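Local coordinates for protein acetyl xylan esterase (Paenibacillus sp. R4, PDB 6AGQ) that probably removes acetyl groups from acetylated xylan, as a cold-active acetyl xylan esterase of the alpha/beta-hydrolase clan, at residues Q135-L147 and P225-D237. Sequence-based numbering, arbitrary orientation.
Sequences QGGIPGWMTLGIL and PYVEIKNWFRRYD
Glu-228 reaches from helix 226-236 into loop 135-147, part of the long connection between strand 114-118 and helix 153-170, where its OE1 accepts the backbone N-H of Met-142 at 3.1 Å. This bond is bent (144° at the hydrogen) and arrives on the syn side, 26° out of the carboxylate plane. A water also donates to OE1 (2.7 Å), accepts from Thr-143 N and donates to Ile-138 O, while OE2 has a weak hydrogen bond to Tyr-95. Packing is tight beside this site: Ile-138 CD1 lies 3.6 Å from Asn-231 C. Farther along, Ile-146 CG2 of the loop sits over one face of Trp-232, 3.9 Å from the centroid of the five-membered ring, a CH-pi contact. Tyr-236 is also close, CE2 3.5 Å from Gln-135 OE1, its hydroxyl bonding Gly-125 O of a second subunit. The looser side is exposed Arg-235, whose CG stays 4.3 Å from Ile-138 CD1. Replacing Glu-228 with an alanine would probably leave Met-142 N and the bridging water without their shared acceptor. The chemistry thus implies a loop pinned to the helix by a buried carboxylate, directly and through a water, backed by apolar contacts beside an intersubunit surface.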
ATOM      1  N   GLN A 135      23.122 -18.009  20.990  1.00 25.95           N
ATOM      2  CA  GLN A 135      21.809 -18.424  20.515  1.00 27.34           C
ATOM      3  C   GLN A 135      21.687 -17.974  19.098  1.00 27.06           C
ATOM      4  O   GLN A 135      22.579 -17.302  18.568  1.00 25.65           O
ATOM      5  CB  GLN A 135      20.678 -17.780  21.357  1.00 29.17           C
ATOM      6  CG  GLN A 135      20.755 -18.028  22.883  1.00 31.36           C
ATOM      7  CD  GLN A 135      19.476 -17.667  23.697  1.00 33.53           C
ATOM      8  OE1 GLN A 135      18.523 -17.033  23.215  1.00 32.07           O
ATOM      9  NE2 GLN A 135      19.470 -18.086  24.963  1.00 33.82           N
ATOM     10  N   GLY A 136      20.553 -18.287  18.480  1.00 26.86           N
ATOM     11  CA  GLY A 136      20.243 -17.683  17.200  1.00 28.21           C
ATOM     12  C   GLY A 136      19.773 -16.231  17.245  1.00 29.12           C
ATOM     13  O   GLY A 136      20.017 -15.460  18.212  1.00 28.13           O
ATOM     14  N   GLY A 137      19.082 -15.825  16.173  1.00 30.25           N
ATOM     15  CA  GLY A 137      18.450 -14.502  16.189  1.00 29.70           C
ATOM     16  C   GLY A 137      17.410 -14.238  15.151  1.00 29.32           C
ATOM     17  O   GLY A 137      17.011 -15.110  14.436  1.00 28.99           O
ATOM     18  N   ILE A 138      17.021 -12.965  15.083  1.00 30.81           N
ATOM     19  CA  ILE A 138      16.145 -12.418  14.068  1.00 30.31           C
ATOM     20  C   ILE A 138      17.030 -12.180  12.843  1.00 29.93           C
ATOM     21  O   ILE A 138      18.166 -11.737  13.009  1.00 26.39           O
ATOM     22  CB  ILE A 138      15.577 -11.063  14.578  1.00 29.34           C
ATOM     23  CG1 ILE A 138      14.818 -11.252  15.904  1.00 30.59           C
ATOM     24  CG2 ILE A 138      14.684 -10.363  13.559  1.00 27.07           C
ATOM     25  CD1 ILE A 138      13.761 -12.336  15.944  1.00 29.02           C
ATOM     26  N   PRO A 139      16.510 -12.403  11.609  1.00 28.87           N
ATOM     27  CA  PRO A 139      17.361 -12.091  10.449  1.00 28.77           C
ATOM     28  C   PRO A 139      17.949 -10.686  10.541  1.00 27.75           C
ATOM     29  O   PRO A 139      17.230  -9.778  10.881  1.00 29.82           O
ATOM     30  CB  PRO A 139      16.401 -12.170   9.252  1.00 29.57           C
ATOM     31  CG  PRO A 139      15.263 -13.037   9.727  1.00 31.78           C
ATOM     32  CD  PRO A 139      15.135 -12.724  11.202  1.00 31.10           C
ATOM     33  N   GLY A 140      19.225 -10.529  10.190  1.00 27.14           N
ATOM     34  CA  GLY A 140      20.018  -9.324  10.518  1.00 25.96           C
ATOM     35  C   GLY A 140      21.043  -9.562  11.613  1.00 24.83           C
ATOM     36  O   GLY A 140      21.414 -10.685  11.895  1.00 30.67           O
ATOM     37  N   TRP A 141      21.481  -8.509  12.261  1.00 24.44           N
ATOM     38  CA  TRP A 141      22.598  -8.567  13.212  1.00 24.61           C
ATOM     39  C   TRP A 141      22.291  -7.934  14.566  1.00 23.35           C
ATOM     40  O   TRP A 141      23.007  -8.225  15.508  1.00 25.30           O
ATOM     41  CB  TRP A 141      23.861  -7.905  12.567  1.00 27.08           C
ATOM     42  CG  TRP A 141      24.193  -8.535  11.254  1.00 24.56           C
ATOM     43  CD1 TRP A 141      24.832  -9.704  11.082  1.00 26.05           C
ATOM     44  CD2 TRP A 141      23.789  -8.106   9.957  1.00 22.97           C
ATOM     45  NE1 TRP A 141      24.923 -10.002   9.760  1.00 26.98           N
ATOM     46  CE2 TRP A 141      24.260  -9.047   9.049  1.00 24.88           C
ATOM     47  CE3 TRP A 141      23.095  -7.012   9.478  1.00 24.29           C
ATOM     48  CZ2 TRP A 141      24.059  -8.931   7.685  1.00 25.51           C
ATOM     49  CZ3 TRP A 141      22.881  -6.899   8.137  1.00 22.56           C
ATOM     50  CH2 TRP A 141      23.362  -7.850   7.244  1.00 21.82           C
ATOM     51  N   MET A 142      21.212  -7.164  14.689  1.00 23.46           N
ATOM     52  CA  MET A 142      20.889  -6.404  15.946  1.00 24.22           C
ATOM     53  C   MET A 142      20.640  -7.274  17.190  1.00 24.30           C
ATOM     54  O   MET A 142      20.709  -6.753  18.329  1.00 26.31           O
ATOM     55  CB  MET A 142      19.561  -5.624  15.802  1.00 27.01           C
ATOM     56  CG  MET A 142      19.469  -4.549  14.747  1.00 33.42           C
ATOM     57  SD  MET A 142      20.750  -3.307  14.951  1.00 33.31           S
ATOM     58  CE  MET A 142      20.058  -2.505  16.407  1.00 37.00           C
ATOM     59  N   THR A 143      20.251  -8.534  16.999  1.00 21.93           N
ATOM     60  CA  THR A 143      19.857  -9.420  18.140  1.00 24.20           C
ATOM     61  C   THR A 143      20.892 -10.513  18.477  1.00 23.51           C
ATOM     62  O   THR A 143      20.717 -11.291  19.395  1.00 24.25           O
ATOM     63  CB  THR A 143      18.493 -10.047  17.878  1.00 24.15           C
ATOM     64  OG1 THR A 143      18.611 -10.945  16.777  1.00 24.64           O
ATOM     65  CG2 THR A 143      17.490  -9.003  17.498  1.00 25.53           C
ATOM     66  N   LEU A 144      21.995 -10.544  17.741  1.00 24.40           N
ATOM     67  CA  LEU A 144      23.042 -11.548  18.003  1.00 24.18           C
ATOM     68  C   LEU A 144      23.769 -11.219  19.293  1.00 21.98           C
ATOM     69  O   LEU A 144      24.322 -10.123  19.428  1.00 19.34           O
ATOM     70  CB  LEU A 144      23.998 -11.646  16.871  1.00 23.68           C
ATOM     71  CG  LEU A 144      23.357 -12.108  15.579  1.00 27.06           C
ATOM     72  CD1 LEU A 144      24.372 -11.899  14.493  1.00 27.23           C
ATOM     73  CD2 LEU A 144      22.950 -13.579  15.677  1.00 29.29           C
ATOM     74  N   GLY A 145      23.663 -12.146  20.255  1.00 18.72           N
ATOM     75  CA  GLY A 145      24.299 -11.984  21.576  1.00 20.40           C
ATOM     76  C   GLY A 145      23.655 -10.922  22.447  1.00 20.63           C
ATOM     77  O   GLY A 145      24.304 -10.368  23.345  1.00 22.69           O
ATOM     78  N   ILE A 146      22.377 -10.657  22.219  1.00 22.86           N
ATOM     79  CA  ILE A 146      21.680  -9.544  22.879  1.00 25.31           C
ATOM     80  C   ILE A 146      21.503  -9.663  24.384  1.00 27.16           C
ATOM     81  O   ILE A 146      21.350  -8.632  25.073  1.00 27.42           O
ATOM     82  CB  ILE A 146      20.356  -9.195  22.216  1.00 26.77           C
ATOM     83  CG1 ILE A 146      19.960  -7.738  22.564  1.00 28.92           C
ATOM     84  CG2 ILE A 146      19.270 -10.212  22.541  1.00 29.57           C
ATOM     85  CD1 ILE A 146      18.920  -7.200  21.615  1.00 31.41           C
ATOM     86  N   LEU A 147      21.575 -10.888  24.913  1.00 29.60           N
ATOM     87  CA  LEU A 147      21.511 -11.096  26.366  1.00 32.76           C
ATOM     88  C   LEU A 147      22.758 -10.854  27.215  1.00 33.86           C
ATOM     89  O   LEU A 147      22.648 -10.830  28.441  1.00 33.15           O
ATOM     90  CB  LEU A 147      20.914 -12.464  26.662  1.00 35.49           C
ATOM     91  CG  LEU A 147      19.471 -12.560  26.126  1.00 38.17           C
ATOM     92  CD1 LEU A 147      18.937 -13.977  26.386  1.00 41.52           C
ATOM     93  CD2 LEU A 147      18.533 -11.497  26.723  1.00 36.76           C
ATOM     94  N   PRO A 225      15.844  -1.398  10.998  1.00 29.33           N
ATOM     95  CA  PRO A 225      16.470  -2.392  11.903  1.00 29.20           C
ATOM     96  C   PRO A 225      16.034  -2.377  13.386  1.00 28.58           C
ATOM     97  O   PRO A 225      16.110  -3.418  14.053  1.00 23.36           O
ATOM     98  CB  PRO A 225      17.990  -2.074  11.793  1.00 33.91           C
ATOM     99  CG  PRO A 225      18.111  -0.784  11.006  1.00 33.61           C
ATOM    100  CD  PRO A 225      16.816  -0.531  10.299  1.00 31.26           C
ATOM    101  N   TYR A 226      15.583  -1.235  13.918  1.00 25.09           N
ATOM    102  CA  TYR A 226      15.003  -1.248  15.251  1.00 28.64           C
ATOM    103  C   TYR A 226      13.844  -2.283  15.423  1.00 27.60           C
ATOM    104  O   TYR A 226      13.661  -2.825  16.501  1.00 30.73           O
ATOM    105  CB  TYR A 226      14.547   0.115  15.683  1.00 28.09           C
ATOM    106  CG  TYR A 226      15.614   1.119  15.964  1.00 27.01           C
ATOM    107  CD1 TYR A 226      16.586   0.879  16.946  1.00 28.26           C
ATOM    108  CD2 TYR A 226      15.635   2.339  15.298  1.00 27.78           C
ATOM    109  CE1 TYR A 226      17.565   1.805  17.228  1.00 29.54           C
ATOM    110  CE2 TYR A 226      16.612   3.310  15.596  1.00 30.19           C
ATOM    111  CZ  TYR A 226      17.593   3.034  16.543  1.00 29.62           C
ATOM    112  OH  TYR A 226      18.545   3.978  16.874  1.00 27.19           O
ATOM    113  N   VAL A 227      13.120  -2.587  14.360  1.00 27.69           N
ATOM    114  CA  VAL A 227      12.079  -3.580  14.404  1.00 27.91           C
ATOM    115  C   VAL A 227      12.586  -5.013  14.810  1.00 28.84           C
ATOM    116  O   VAL A 227      11.822  -5.781  15.381  1.00 27.08           O
ATOM    117  CB  VAL A 227      11.265  -3.601  13.072  1.00 32.98           C
ATOM    118  CG1 VAL A 227      11.932  -4.427  12.003  1.00 34.93           C
ATOM    119  CG2 VAL A 227       9.867  -4.174  13.291  1.00 36.00           C
ATOM    120  N   GLU A 228      13.854  -5.358  14.528  1.00 26.76           N
ATOM    121  CA  GLU A 228      14.439  -6.653  14.928  1.00 25.36           C
ATOM    122  C   GLU A 228      14.380  -6.798  16.457  1.00 24.26           C
ATOM    123  O   GLU A 228      14.165  -7.866  16.971  1.00 23.97           O
ATOM    124  CB  GLU A 228      15.902  -6.749  14.469  1.00 26.04           C
ATOM    125  CG  GLU A 228      16.109  -6.765  12.953  1.00 27.58           C
ATOM    126  CD  GLU A 228      17.601  -6.796  12.531  1.00 30.24           C
ATOM    127  OE1 GLU A 228      18.432  -7.372  13.247  1.00 29.53           O
ATOM    128  OE2 GLU A 228      17.963  -6.263  11.450  1.00 33.98           O
ATOM    129  N   ILE A 229      14.539  -5.713  17.187  1.00 22.32           N
ATOM    130  CA  ILE A 229      14.442  -5.802  18.661  1.00 25.38           C
ATOM    131  C   ILE A 229      13.021  -6.138  19.092  1.00 28.42           C
ATOM    132  O   ILE A 229      12.823  -6.962  19.975  1.00 27.71           O
ATOM    133  CB  ILE A 229      14.936  -4.519  19.292  1.00 25.79           C
ATOM    134  CG1 ILE A 229      16.455  -4.389  19.089  1.00 27.93           C
ATOM    135  CG2 ILE A 229      14.711  -4.546  20.753  1.00 29.64           C
ATOM    136  CD1 ILE A 229      16.931  -2.982  19.261  1.00 31.66           C
ATOM    137  N   LYS A 230      12.032  -5.521  18.455  1.00 29.16           N
ATOM    138  CA  LYS A 230      10.642  -5.824  18.732  1.00 30.43           C
ATOM    139  C   LYS A 230      10.382  -7.300  18.339  1.00 27.61           C
ATOM    140  O   LYS A 230       9.774  -8.067  19.102  1.00 26.07           O
ATOM    141  CB  LYS A 230       9.724  -4.804  17.988  1.00 32.60           C
ATOM    142  CG  LYS A 230       8.227  -5.031  18.137  1.00 38.62           C
ATOM    143  CD  LYS A 230       7.401  -4.532  16.939  1.00 42.72           C
ATOM    144  CE  LYS A 230       7.502  -5.529  15.806  1.00 43.54           C
ATOM    145  NZ  LYS A 230       6.815  -5.126  14.552  1.00 52.60           N
ATOM    146  N   ASN A 231      10.897  -7.731  17.184  1.00 27.88           N
ATOM    147  CA  ASN A 231      10.716  -9.147  16.764  1.00 25.26           C
ATOM    148  C   ASN A 231      11.456 -10.122  17.675  1.00 24.83           C
ATOM    149  O   ASN A 231      10.960 -11.140  17.958  1.00 22.83           O
ATOM    150  CB  ASN A 231      11.066  -9.302  15.303  1.00 25.79           C
ATOM    151  CG  ASN A 231      10.103  -8.548  14.416  1.00 30.64           C
ATOM    152  OD1 ASN A 231       9.130  -8.007  14.895  1.00 38.36           O
ATOM    153  ND2 ASN A 231      10.392  -8.458  13.157  1.00 28.78           N
ATOM    154  N   TRP A 232      12.592  -9.745  18.243  1.00 26.79           N
ATOM    155  CA  TRP A 232      13.176 -10.550  19.343  1.00 27.36           C
ATOM    156  C   TRP A 232      12.142 -10.846  20.432  1.00 26.95           C
ATOM    157  O   TRP A 232      11.922 -12.008  20.759  1.00 23.23           O
ATOM    158  CB  TRP A 232      14.418  -9.899  19.964  1.00 23.68           C
ATOM    159  CG  TRP A 232      15.173 -10.835  20.813  1.00 25.30           C
ATOM    160  CD1 TRP A 232      16.095 -11.705  20.393  1.00 26.13           C
ATOM    161  CD2 TRP A 232      15.023 -11.061  22.237  1.00 24.45           C
ATOM    162  NE1 TRP A 232      16.548 -12.448  21.431  1.00 25.72           N
ATOM    163  CE2 TRP A 232      15.925 -12.054  22.585  1.00 24.72           C
ATOM    164  CE3 TRP A 232      14.245 -10.469  23.243  1.00 24.45           C
ATOM    165  CZ2 TRP A 232      16.051 -12.542  23.897  1.00 25.70           C
ATOM    166  CZ3 TRP A 232      14.338 -10.950  24.550  1.00 25.74           C
ATOM    167  CH2 TRP A 232      15.254 -11.990  24.867  1.00 25.98           C
ATOM    168  N   PHE A 233      11.512  -9.794  20.972  1.00 26.21           N
ATOM    169  CA  PHE A 233      10.502  -9.991  21.978  1.00 25.66           C
ATOM    170  C   PHE A 233       9.421 -10.916  21.532  1.00 23.58           C
ATOM    171  O   PHE A 233       9.131 -11.863  22.239  1.00 20.91           O
ATOM    172  CB  PHE A 233       9.922  -8.685  22.540  1.00 25.25           C
ATOM    173  CG  PHE A 233      10.898  -7.989  23.420  1.00 26.00           C
ATOM    174  CD1 PHE A 233      11.169  -8.484  24.649  1.00 26.45           C
ATOM    175  CD2 PHE A 233      11.630  -6.916  22.959  1.00 27.08           C
ATOM    176  CE1 PHE A 233      12.090  -7.897  25.478  1.00 26.31           C
ATOM    177  CE2 PHE A 233      12.569  -6.322  23.777  1.00 29.49           C
ATOM    178  CZ  PHE A 233      12.810  -6.836  25.032  1.00 27.26           C
ATOM    179  N   ARG A 234       8.896 -10.680  20.340  1.00 24.61           N
ATOM    180  CA  ARG A 234       7.858 -11.504  19.779  1.00 26.19           C
ATOM    181  C   ARG A 234       8.204 -12.980  19.760  1.00 30.84           C
ATOM    182  O   ARG A 234       7.310 -13.806  19.960  1.00 31.52           O
ATOM    183  CB  ARG A 234       7.480 -11.067  18.367  1.00 26.62           C
ATOM    184  CG  ARG A 234       6.705  -9.783  18.280  1.00 26.45           C
ATOM    185  CD  ARG A 234       6.513  -9.355  16.836  1.00 28.35           C
ATOM    186  NE  ARG A 234       5.811 -10.343  15.994  1.00 28.29           N
ATOM    187  CZ  ARG A 234       4.486 -10.405  15.831  1.00 29.97           C
ATOM    188  NH1 ARG A 234       3.702  -9.542  16.440  1.00 31.08           N
ATOM    189  NH2 ARG A 234       3.938 -11.304  15.018  1.00 32.33           N
ATOM    190  N   ARG A 235       9.461 -13.334  19.471  1.00 33.51           N
ATOM    191  CA  ARG A 235       9.879 -14.777  19.431  1.00 33.66           C
ATOM    192  C   ARG A 235      10.457 -15.416  20.710  1.00 28.76           C
ATOM    193  O   ARG A 235      10.361 -16.594  20.910  1.00 32.49           O
ATOM    194  CB  ARG A 235      10.873 -14.971  18.331  1.00 32.44           C
ATOM    195  CG  ARG A 235      10.291 -14.661  16.979  1.00 36.87           C
ATOM    196  CD  ARG A 235      10.547 -15.861  16.138  1.00 39.55           C
ATOM    197  NE  ARG A 235      10.267 -15.700  14.723  1.00 40.21           N
ATOM    198  CZ  ARG A 235       9.389 -16.427  14.047  1.00 33.63           C
ATOM    199  NH1 ARG A 235       8.587 -17.304  14.640  1.00 34.36           N
ATOM    200  NH2 ARG A 235       9.285 -16.231  12.773  1.00 36.46           N
ATOM    201  N   TYR A 236      11.119 -14.641  21.523  1.00 30.25           N
ATOM    202  CA  TYR A 236      11.894 -15.152  22.649  1.00 30.61           C
ATOM    203  C   TYR A 236      11.235 -14.794  23.960  1.00 33.35           C
ATOM    204  O   TYR A 236      11.489 -15.451  24.958  1.00 40.48           O
ATOM    205  CB  TYR A 236      13.318 -14.553  22.645  1.00 31.54           C
ATOM    206  CG  TYR A 236      14.250 -15.062  21.558  1.00 35.70           C
ATOM    207  CD1 TYR A 236      14.245 -14.496  20.277  1.00 37.19           C
ATOM    208  CD2 TYR A 236      15.141 -16.097  21.800  1.00 33.39           C
ATOM    209  CE1 TYR A 236      15.070 -14.995  19.260  1.00 39.46           C
ATOM    210  CE2 TYR A 236      15.990 -16.558  20.808  1.00 35.76           C
ATOM    211  CZ  TYR A 236      15.939 -16.021  19.530  1.00 36.76           C
ATOM    212  OH  TYR A 236      16.762 -16.465  18.532  1.00 35.81           O
ATOM    213  N   ASP A 237      10.404 -13.758  24.004  1.00 34.06           N
ATOM    214  CA  ASP A 237      10.008 -13.166  25.305  1.00 31.64           C
ATOM    215  C   ASP A 237       8.761 -12.266  25.176  1.00 30.35           C
ATOM    216  O   ASP A 237       8.866 -11.068  25.326  1.00 33.30           O
ATOM    217  CB  ASP A 237      11.208 -12.380  25.853  1.00 30.98           C
ATOM    218  CG  ASP A 237      10.942 -11.777  27.207  1.00 34.18           C
ATOM    219  OD1 ASP A 237      10.072 -12.305  27.942  1.00 34.29           O
ATOM    220  OD2 ASP A 237      11.545 -10.738  27.525  1.00 32.64           O
TER
HETATM  221  O   HOH W   1      19.190 -13.302  19.740  1.00 24.29           O
HETATM  222  O   HOH W   2      18.983  -9.681  14.487  1.00 28.77           O